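Local coordinates for sp1 protein (Swine acute diarrhea syndrome coronavirus, PDB 6LPA) that probably suppresses host gene expression as coronavirus nsp1, and is associated with effects on host cell proliferation and immune evasion, at residues Ala11-Ile16 against Asn93-Leu98; Phe61-Glu66 against Gly87-Ser92. One frame throughout, in Å; residues are numbered along the deposited sequence.

Interaction 1: Ala11-Ile16 against Asn93-Leu98; sequences ASDQEI and NSNYVL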
loop_
_atom_site.group_PDB
_atom_site.type_symbol
_atom_site.label_atom_id
_atom_site.label_comp_id
_atom_site.label_asym_id
_atom_site.label_seq_id
_atom_site.Cartn_x
_atom_site.Cartn_y
_atom_site.Cartn_z
ATOM N N ALA A 11 18.540 8.098 7.393
ATOM C CA ALA A 11 18.760 9.498 7.078
ATOM C C ALA A 11 19.192 10.256 8.326
ATOM O O ALA A 11 18.702 9.993 9.425
ATOM C CB ALA A 11 17.486 10.099 6.487
ATOM N N SER A 12 20.139 11.191 8.153
ATOM C CA SER A 12 20.598 11.986 9.285
ATOM C C SER A 12 20.639 13.484 8.992
ATOM O O SER A 12 21.070 14.251 9.860
ATOM C CB SER A 12 21.990 11.529 9.758
ATOM O OG SER A 12 22.900 11.589 8.690
ATOM N N ASP A 13 20.214 13.935 7.816
ATOM C CA ASP A 13 20.214 15.359 7.520
ATOM C C ASP A 13 19.014 16.073 8.152
ATOM O O ASP A 13 17.962 15.476 8.413
ATOM C CB ASP A 13 20.168 15.608 6.012
ATOM C CG ASP A 13 21.511 15.509 5.363
ATOM O OD1 ASP A 13 22.527 15.630 6.080
ATOM O OD2 ASP A 13 21.539 15.324 4.128
ATOM N N GLN A 14 19.185 17.385 8.360
ATOM C CA GLN A 14 18.069 18.255 8.740
ATOM C C GLN A 14 16.914 18.166 7.749
ATOM O O GLN A 14 15.739 18.160 8.144
ATOM C CB GLN A 14 18.544 19.704 8.810
ATOM C CG GLN A 14 18.784 20.196 10.180
ATOM C CD GLN A 14 17.515 20.343 10.981
ATOM O OE1 GLN A 14 16.406 19.977 10.543
ATOM N NE2 GLN A 14 17.674 20.850 12.181
ATOM N N GLU A 15 17.226 18.156 6.458
ATOM C CA GLU A 15 16.236 18.017 5.404
ATOM C C GLU A 15 16.652 16.873 4.496
ATOM O O GLU A 15 17.843 16.667 4.246
ATOM C CB GLU A 15 16.073 19.320 4.584
ATOM C CG GLU A 15 14.859 20.148 4.999
ATOM C CD GLU A 15 14.308 21.009 3.864
ATOM O OE1 GLU A 15 13.189 21.548 4.023
ATOM O OE2 GLU A 15 14.996 21.145 2.823
ATOM N N ILE A 16 15.667 16.131 4.012
ATOM C CA ILE A 16 15.891 14.940 3.204
ATOM C C ILE A 16 15.224 15.213 1.871
ATOM O O ILE A 16 13.990 15.253 1.786
ATOM C CB ILE A 16 15.324 13.674 3.875
ATOM C CG1 ILE A 16 16.156 13.284 5.100
ATOM C CG2 ILE A 16 15.281 12.483 2.926
ATOM C CD1 ILE A 16 15.315 12.554 6.180
ATOM N N ASN A 93 19.525 10.730 -1.704
ATOM C CA ASN A 93 20.968 10.834 -1.533
ATOM C C ASN A 93 21.366 11.574 -0.251
ATOM O O ASN A 93 22.471 12.122 -0.183
ATOM C CB ASN A 93 21.583 11.518 -2.759
ATOM C CG ASN A 93 21.547 10.633 -4.008
ATOM O OD1 ASN A 93 21.793 9.429 -3.935
ATOM N ND2 ASN A 93 21.204 11.227 -5.152
ATOM N N SER A 94 20.501 11.605 0.768
ATOM C CA SER A 94 20.833 12.351 1.980
ATOM C C SER A 94 21.997 11.705 2.734
ATOM O O SER A 94 22.322 10.523 2.547
ATOM C CB SER A 94 19.631 12.431 2.914
ATOM O OG SER A 94 19.540 11.249 3.674
ATOM N N ASN A 95 22.618 12.504 3.609
ATOM C CA ASN A 95 23.598 11.979 4.549
ATOM C C ASN A 95 22.906 11.009 5.490
ATOM O O ASN A 95 21.708 11.126 5.769
ATOM C CB ASN A 95 24.266 13.104 5.353
ATOM C CG ASN A 95 25.030 14.086 4.464
ATOM O OD1 ASN A 95 25.720 13.681 3.529
ATOM N ND2 ASN A 95 24.910 15.380 4.757
ATOM N N TYR A 96 23.671 10.043 5.979
ATOM C CA TYR A 96 23.088 8.889 6.635
ATOM C C TYR A 96 24.068 8.372 7.666
ATOM O O TYR A 96 25.243 8.747 7.680
ATOM C CB TYR A 96 22.764 7.769 5.633
ATOM C CG TYR A 96 23.998 7.263 4.904
ATOM C CD1 TYR A 96 24.499 7.948 3.801
ATOM C CD2 TYR A 96 24.678 6.113 5.326
ATOM C CE1 TYR A 96 25.629 7.512 3.136
ATOM C CE2 TYR A 96 25.828 5.658 4.651
ATOM C CZ TYR A 96 26.292 6.371 3.559
ATOM O OH TYR A 96 27.412 5.968 2.863
ATOM N N VAL A 97 23.553 7.502 8.529
ATOM C CA VAL A 97 24.342 6.629 9.380
ATOM C C VAL A 97 23.817 5.213 9.168
ATOM O O VAL A 97 22.614 4.998 8.972
ATOM C CB VAL A 97 24.264 7.039 10.875
ATOM C CG1 VAL A 97 24.798 8.460 11.087
ATOM C CG2 VAL A 97 22.844 6.920 11.407
ATOM N N LEU A 98 24.722 4.242 9.205
ATOM C CA LEU A 98 24.344 2.852 8.975
ATOM C C LEU A 98 23.787 2.229 10.245
ATOM O O LEU A 98 24.316 2.446 11.340
ATOM C CB LEU A 98 25.552 2.063 8.471
ATOM C CG LEU A 98 26.075 2.554 7.120
ATOM C CD1 LEU A 98 27.344 1.805 6.657
ATOM C CD2 LEU A 98 24.968 2.433 6.084
#
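Ala11 and Tyr96 form an antiparallel, non-hydrogen-bonded pair at the end of the pairing of outermost strand 6-11 with strand 96-104 in the mixed six-stranded sheet of nsp1. Their CA atoms are 4.4 Å apart, and their side chains diverge. Beyond this pair 11-16 leaves the sheet as a loop, and polar groups hold it to 94-95. Ser12 N donates to Asn95 O at 2.9 Å. Ser94 OG donates to the same oxygen at 3.0 Å. The two donors come from opposite faces of the carbonyl plane, so Asn95 O is gripped from both sides.

The Asp13 carboxylate accepts from both nitrogens of Asn95, backbone N and side-chain ND2. Asp13 CG lies anti to its own carbonyl carbon (chi1 -82°), and from there both carboxylate oxygens reach Asn95. OD1 accepts from Asn95 ND2 at 2.7 Å through its syn lone pair. OD2 accepts from Asn95 N at 3.1 Å, with that donor well above the carboxylate plane. The carboxylate and amide planes are 81° apart, so this is not a flat, side-by-side pair. Two donors on one carboxylate are consistent with an ionised Asp13.

The Ser94 backbone is also satisfied: its O accepts from Arg43 NE, and its N donates to Ser92 OG. Ser12 OG stands near Tyr96 N, but the angle is too poor for a hydrogen bond. Ile16 continues into strand 16-17, and its backbone bonds to Ile52 and Ile54. Ser94 also makes van der Waals contacts: its OG is 3.7 Å from Ala11 CB, and its CB is 4.2 Å from Ile16 CG1.

Interaction 2: Phe61-Glu66 against Gly87-Ser92; sequences FVVALE and GWLIPS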
loop_
_atom_site.group_PDB
_atom_site.type_symbol
_atom_site.label_atom_id
_atom_site.label_comp_id
_atom_site.label_asym_id
_atom_site.label_seq_id
_atom_site.Cartn_x
_atom_site.Cartn_y
_atom_site.Cartn_z
ATOM N N PHE A 61 4.349 6.420 -4.181
ATOM C CA PHE A 61 4.672 5.111 -3.644
ATOM C C PHE A 61 6.111 5.073 -3.150
ATOM O O PHE A 61 7.039 5.474 -3.861
ATOM C CB PHE A 61 4.450 4.035 -4.701
ATOM C CG PHE A 61 3.013 3.691 -4.885
ATOM C CD1 PHE A 61 2.354 2.909 -3.948
ATOM C CD2 PHE A 61 2.302 4.190 -5.961
ATOM C CE1 PHE A 61 1.011 2.607 -4.108
ATOM C CE2 PHE A 61 0.958 3.894 -6.118
ATOM C CZ PHE A 61 0.318 3.096 -5.198
ATOM N N VAL A 62 6.284 4.608 -1.919
ATOM C CA VAL A 62 7.598 4.331 -1.351
ATOM C C VAL A 62 7.542 2.920 -0.773
ATOM O O VAL A 62 6.546 2.209 -0.962
ATOM C CB VAL A 62 7.972 5.392 -0.298
ATOM C CG1 VAL A 62 7.988 6.787 -0.928
ATOM C CG2 VAL A 62 6.979 5.389 0.829
ATOM N N VAL A 63 8.610 2.481 -0.098
ATOM C CA VAL A 63 8.583 1.242 0.675
ATOM C C VAL A 63 8.245 1.606 2.108
ATOM O O VAL A 63 8.862 2.512 2.687
ATOM C CB VAL A 63 9.919 0.479 0.591
ATOM C CG1 VAL A 63 9.985 -0.615 1.658
ATOM C CG2 VAL A 63 10.093 -0.144 -0.800
ATOM N N ALA A 64 7.234 0.948 2.662
ATOM C CA ALA A 64 6.855 1.119 4.056
ATOM C C ALA A 64 7.367 -0.076 4.849
ATOM O O ALA A 64 7.580 -1.157 4.302
ATOM C CB ALA A 64 5.332 1.250 4.214
ATOM N N LEU A 65 7.586 0.141 6.146
ATOM C CA LEU A 65 8.045 -0.911 7.055
ATOM C C LEU A 65 7.206 -0.855 8.319
ATOM O O LEU A 65 7.199 0.168 9.010
ATOM C CB LEU A 65 9.534 -0.749 7.397
ATOM C CG LEU A 65 10.546 -0.873 6.248
ATOM C CD1 LEU A 65 10.932 0.496 5.661
ATOM C CD2 LEU A 65 11.813 -1.621 6.708
ATOM N N GLU A 66 6.493 -1.938 8.617
ATOM C CA GLU A 66 5.662 -2.019 9.809
ATOM C C GLU A 66 6.038 -3.259 10.606
ATOM O O GLU A 66 6.522 -4.248 10.044
ATOM C CB GLU A 66 4.175 -2.071 9.465
ATOM C CG GLU A 66 3.704 -3.371 8.860
ATOM C CD GLU A 66 2.225 -3.316 8.481
ATOM O OE1 GLU A 66 1.478 -4.261 8.825
ATOM O OE2 GLU A 66 1.815 -2.316 7.846
ATOM N N GLY A 87 8.309 3.339 9.601
ATOM C CA GLY A 87 9.089 4.223 8.770
ATOM C C GLY A 87 9.068 3.747 7.332
ATOM O O GLY A 87 8.335 2.830 6.977
ATOM N N TRP A 88 9.885 4.408 6.516
ATOM C CA TRP A 88 9.906 4.140 5.086
ATOM C C TRP A 88 11.342 4.064 4.590
ATOM O O TRP A 88 12.259 4.636 5.184
ATOM C CB TRP A 88 9.182 5.223 4.281
ATOM C CG TRP A 88 7.813 5.602 4.767
ATOM C CD1 TRP A 88 6.617 5.134 4.299
ATOM C CD2 TRP A 88 7.500 6.568 5.790
ATOM N NE1 TRP A 88 5.574 5.751 4.977
ATOM C CE2 TRP A 88 6.089 6.626 5.898
ATOM C CE3 TRP A 88 8.275 7.380 6.628
ATOM C CZ2 TRP A 88 5.438 7.464 6.819
ATOM C CZ3 TRP A 88 7.623 8.213 7.555
ATOM C CH2 TRP A 88 6.216 8.255 7.629
ATOM N N LEU A 89 11.519 3.372 3.469
ATOM C CA LEU A 89 12.725 3.468 2.656
ATOM C C LEU A 89 12.343 4.240 1.407
ATOM O O LEU A 89 11.420 3.839 0.687
ATOM C CB LEU A 89 13.275 2.087 2.299
ATOM C CG LEU A 89 14.100 1.366 3.359
ATOM C CD1 LEU A 89 14.121 -0.133 3.064
ATOM C CD2 LEU A 89 15.523 1.948 3.372
ATOM N N ILE A 90 13.036 5.348 1.168
ATOM C CA ILE A 90 12.686 6.302 0.125
ATOM C C ILE A 90 13.937 6.637 -0.667
ATOM O O ILE A 90 14.978 6.968 -0.070
ATOM C CB ILE A 90 12.080 7.590 0.718
ATOM C CG1 ILE A 90 11.081 7.263 1.844
ATOM C CG2 ILE A 90 11.452 8.426 -0.384
ATOM C CD1 ILE A 90 10.581 8.484 2.630
ATOM N N PRO A 91 13.872 6.618 -1.997
ATOM C CA PRO A 91 15.040 7.017 -2.799
ATOM C C PRO A 91 15.494 8.412 -2.403
ATOM O O PRO A 91 14.713 9.371 -2.418
ATOM C CB PRO A 91 14.521 6.950 -4.242
ATOM C CG PRO A 91 13.412 5.929 -4.191
ATOM C CD PRO A 91 12.750 6.160 -2.837
ATOM N N SER A 92 16.758 8.507 -1.998
ATOM C CA SER A 92 17.326 9.755 -1.515
ATOM C C SER A 92 18.838 9.620 -1.449
ATOM O O SER A 92 19.363 8.540 -1.159
ATOM C CB SER A 92 16.775 10.120 -0.128
ATOM O OG SER A 92 17.480 11.235 0.376
#
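Val63 and Leu89 are a hydrogen-bonded pair of two antiparallel inner strands, 61-66 and 85-91, of the mixed six-stranded sheet, near the centre of the chain. Leu89 N donates to Val63 O at 2.9 Å, and Val63 N donates to Leu89 O at 3.2 Å. Two residues on, Leu65 N donates to Gly87 O at 2.9 Å. The return bond, Gly87 N to Leu65 O, is weak. Between the two hydrogen-bonded pairs, Ala64 and Trp88 form a non-hydrogen-bonded pair. Here Trp88 CA makes a CA-H...O contact with Val63 O, which also lies at the edge of the indole.

Side chains pack on both faces. On the face of Ala64 and Trp88, Ala64 CB lies 4.1 Å from Trp88 CD1. Val62 CG2 meets the same CD1 at 3.5 Å, approaching the ring obliquely. The other branch of Val62, CG1, touches Ile90 CG2 at 3.9 Å. On the face of Leu65 and Leu89, Leu65 has an unstaggered chi2 of 95° that brings CD1 to 4.0 Å from Leu89 CG. Gly87 has backbone angles (158/-173°) suited to glycine.

Further residues surround these groups. Phe78 meets the Trp88 ring edge-to-face. Phe44 of strand 42-46 touches Leu65 and Leu89, while the backbones of Val62 and Ala64 bond to Ala76 and Tyr74. At the strand end, Glu66 OE2 hydrogen-bonds to Tyr74 OH, and Glu66 OE1 to Met24 N of the second subunit.

Every touching residue is buried, and the side-chain contacts between the segments are apolar. The polar bonding between them is all main-chain, consistent with backbone bonds setting the register and hydrocarbon packing adding to them.

How the interactions relate
From the N terminus, strand 6-11 runs into the loop 11-16. Interaction 1 joins this loop to 93-98, closing a long loop that holds most of the fold. Interaction 2 lies wholly within that span. It closes a shorter loop, from 61-66 through strand 71-77 to 87-92. The contacts are therefore nested, and they do not cross. The centres of interactions 1 and 2 are about 14 Å apart. Segment 87-92 leads directly into 93-98, so the chain passes from the buried contact to the partly buried one. The two also touch, with Ile16 CG2 3.6 Å from Ser92 OG. Interaction 2 joins inner strands, while interaction 1 anchors an outermost strand and its loop.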